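Local coordinates for PA3566 protein (Pseudomonas aeruginosa, PDB 1X7V), which is of unknown function but is possibly an oxidoreductase of the antibiotic biosynthesis monooxygenase family, at residues S4-L9 with I58-D63. Sequence-based numbering, arbitrary orientation.
Sequences STPLTL and IEQWRD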
loop_
_atom_site.group_PDB
_atom_site.type_symbol
_atom_site.label_atom_id
_atom_site.label_comp_id
_atom_site.label_asym_id
_atom_site.label_seq_id
_atom_site.Cartn_x
_atom_site.Cartn_y
_atom_site.Cartn_z
ATOM N N SER A 4 13.411 14.859 -10.197
ATOM C CA SER A 4 12.684 14.296 -11.345
ATOM C C SER A 4 12.473 12.782 -11.179
ATOM O O SER A 4 11.715 12.170 -11.936
ATOM C CB SER A 4 13.431 14.568 -12.650
ATOM O OG SER A 4 14.757 14.017 -12.600
ATOM N N THR A 5 13.145 12.173 -10.207
ATOM C CA THR A 5 12.989 10.743 -9.973
ATOM C C THR A 5 11.694 10.547 -9.208
ATOM O O THR A 5 11.452 11.219 -8.198
ATOM C CB THR A 5 14.159 10.221 -9.149
ATOM O OG1 THR A 5 15.358 10.615 -9.808
ATOM C CG2 THR A 5 14.124 8.686 -8.983
ATOM N N PRO A 6 10.857 9.600 -9.658
ATOM C CA PRO A 6 9.700 9.294 -8.811
ATOM C C PRO A 6 10.072 8.864 -7.374
ATOM O O PRO A 6 11.142 8.276 -7.134
ATOM C CB PRO A 6 9.061 8.093 -9.512
ATOM C CG PRO A 6 9.589 8.072 -10.818
ATOM C CD PRO A 6 10.941 8.679 -10.792
ATOM N N LEU A 7 9.161 9.137 -6.452
ATOM C CA LEU A 7 9.212 8.613 -5.098
ATOM C C LEU A 7 8.754 7.153 -5.086
ATOM O O LEU A 7 7.620 6.861 -5.492
ATOM C CB LEU A 7 8.231 9.363 -4.207
ATOM C CG LEU A 7 8.086 8.887 -2.748
ATOM C CD1 LEU A 7 9.395 8.917 -1.986
ATOM C CD2 LEU A 7 7.062 9.853 -2.094
ATOM N N THR A 8 9.608 6.250 -4.655
ATOM C CA THR A 8 9.195 4.866 -4.453
ATOM C C THR A 8 8.800 4.713 -2.978
ATOM O O THR A 8 9.446 5.290 -2.078
ATOM C CB THR A 8 10.321 3.861 -4.875
ATOM O OG1 THR A 8 10.576 3.958 -6.296
ATOM C CG2 THR A 8 9.941 2.390 -4.510
ATOM N N LEU A 9 7.713 3.994 -2.731
ATOM C CA LEU A 9 7.258 3.681 -1.371
ATOM C C LEU A 9 7.115 2.190 -1.316
ATOM O O LEU A 9 6.590 1.603 -2.237
ATOM C CB LEU A 9 5.917 4.365 -1.079
ATOM C CG LEU A 9 5.819 5.498 -0.106
ATOM C CD1 LEU A 9 6.406 6.741 -0.735
ATOM C CD2 LEU A 9 4.369 5.802 0.317
ATOM N N ILE A 58 4.297 -2.107 -3.343
ATOM C CA ILE A 58 5.383 -1.369 -4.001
ATOM C C ILE A 58 4.694 -0.324 -4.845
ATOM O O ILE A 58 3.903 -0.626 -5.748
ATOM C CB ILE A 58 6.337 -2.249 -4.848
ATOM C CG1 ILE A 58 6.953 -3.409 -3.994
ATOM C CG2 ILE A 58 7.451 -1.372 -5.486
ATOM C CD1 ILE A 58 7.764 -4.360 -4.792
ATOM N N GLU A 59 5.018 0.932 -4.566
ATOM C CA GLU A 59 4.341 2.075 -5.162
ATOM C C GLU A 59 5.398 3.050 -5.724
ATOM O O GLU A 59 6.463 3.189 -5.128
ATOM C CB GLU A 59 3.513 2.816 -4.113
ATOM C CG GLU A 59 2.573 1.970 -3.271
ATOM C CD GLU A 59 1.867 2.746 -2.206
ATOM O OE1 GLU A 59 1.789 4.000 -2.310
ATOM O OE2 GLU A 59 1.347 2.099 -1.249
ATOM N N GLN A 60 5.085 3.706 -6.833
ATOM C CA GLN A 60 5.883 4.832 -7.334
ATOM C C GLN A 60 4.923 5.993 -7.597
ATOM O O GLN A 60 3.842 5.841 -8.208
ATOM C CB GLN A 60 6.644 4.464 -8.603
ATOM C CG GLN A 60 7.741 3.432 -8.443
ATOM C CD GLN A 60 8.485 3.248 -9.721
ATOM O OE1 GLN A 60 9.149 4.181 -10.192
ATOM N NE2 GLN A 60 8.321 2.081 -10.356
ATOM N N TRP A 61 5.337 7.179 -7.194
ATOM C CA TRP A 61 4.488 8.348 -7.312
ATOM C C TRP A 61 5.326 9.427 -7.959
ATOM O O TRP A 61 6.500 9.557 -7.647
ATOM C CB TRP A 61 4.023 8.781 -5.913
ATOM C CG TRP A 61 3.048 7.849 -5.298
ATOM C CD1 TRP A 61 3.292 6.916 -4.340
ATOM C CD2 TRP A 61 1.676 7.749 -5.629
ATOM N NE1 TRP A 61 2.130 6.202 -4.069
ATOM C CE2 TRP A 61 1.126 6.694 -4.859
ATOM C CE3 TRP A 61 0.845 8.436 -6.525
ATOM C CZ2 TRP A 61 -0.225 6.366 -4.913
ATOM C CZ3 TRP A 61 -0.502 8.055 -6.608
ATOM C CH2 TRP A 61 -1.009 7.052 -5.803
ATOM N N ARG A 62 4.743 10.193 -8.861
ATOM C CA ARG A 62 5.499 11.234 -9.570
ATOM C C ARG A 62 6.148 12.221 -8.586
ATOM O O ARG A 62 7.271 12.649 -8.794
ATOM C CB ARG A 62 4.558 11.961 -10.553
ATOM C CG ARG A 62 5.161 12.324 -11.861
ATOM C CD ARG A 62 4.145 13.070 -12.760
ATOM N NE ARG A 62 3.329 12.335 -13.740
ATOM C CZ ARG A 62 3.804 11.730 -14.838
ATOM N NH1 ARG A 62 5.120 11.638 -15.045
ATOM N NH2 ARG A 62 2.970 11.190 -15.740
ATOM N N ASP A 63 5.443 12.603 -7.539
ATOM C CA ASP A 63 5.957 13.551 -6.564
ATOM C C ASP A 63 5.165 13.417 -5.284
ATOM O O ASP A 63 4.199 12.639 -5.220
ATOM C CB ASP A 63 5.886 14.966 -7.113
ATOM C CG ASP A 63 4.522 15.333 -7.733
ATOM O OD1 ASP A 63 3.480 14.703 -7.445
ATOM O OD2 ASP A 63 4.487 16.307 -8.525
HETATM O O HOH W 1 8.803 12.075 -10.910
#
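Gln-60 lies alongside Thr-8 on one face of the sheet, its CG 3.6 Å from Thr-8 OG1, while its OE1 lies 4.0 Å from CG of Pro-6. With CG anti to the carbonyl carbon (chi1 -67°) and the chain extended beyond it, the amide runs out past Thr-8, and NE2 is hydrogen-bonded to Gln-42 OE1 on strand 40-47. Thr-8 and Gln-60 form a non-hydrogen-bonded antiparallel pair between two hydrogen-bonded ones: Leu-9 N donates to Glu-59 O at 2.8 Å and Trp-61 N to Leu-7 O at 2.9 Å, and each pair has the return bond as well. On the other face Glu-59 crosses Leu-9 obliquely, Glu-59 OE1 4.1 Å from Leu-9 CD2. That same OE1 accepts Trp-61 NE1 at 2.8 Å, almost straight and in the indole plane, through its anti lone pair, so the carboxylate helps fix the ring's rotation. Where the pairing ends, a water donates to both Ser-4 O and Arg-62 O. Both strands are central in the four-stranded antiparallel sheet of this ferredoxin-like (alpha-beta plait) fold, flanked by strands 40-47 and 87-96, with helix 64-71 packing against Leu-7, Leu-9 and Trp-61.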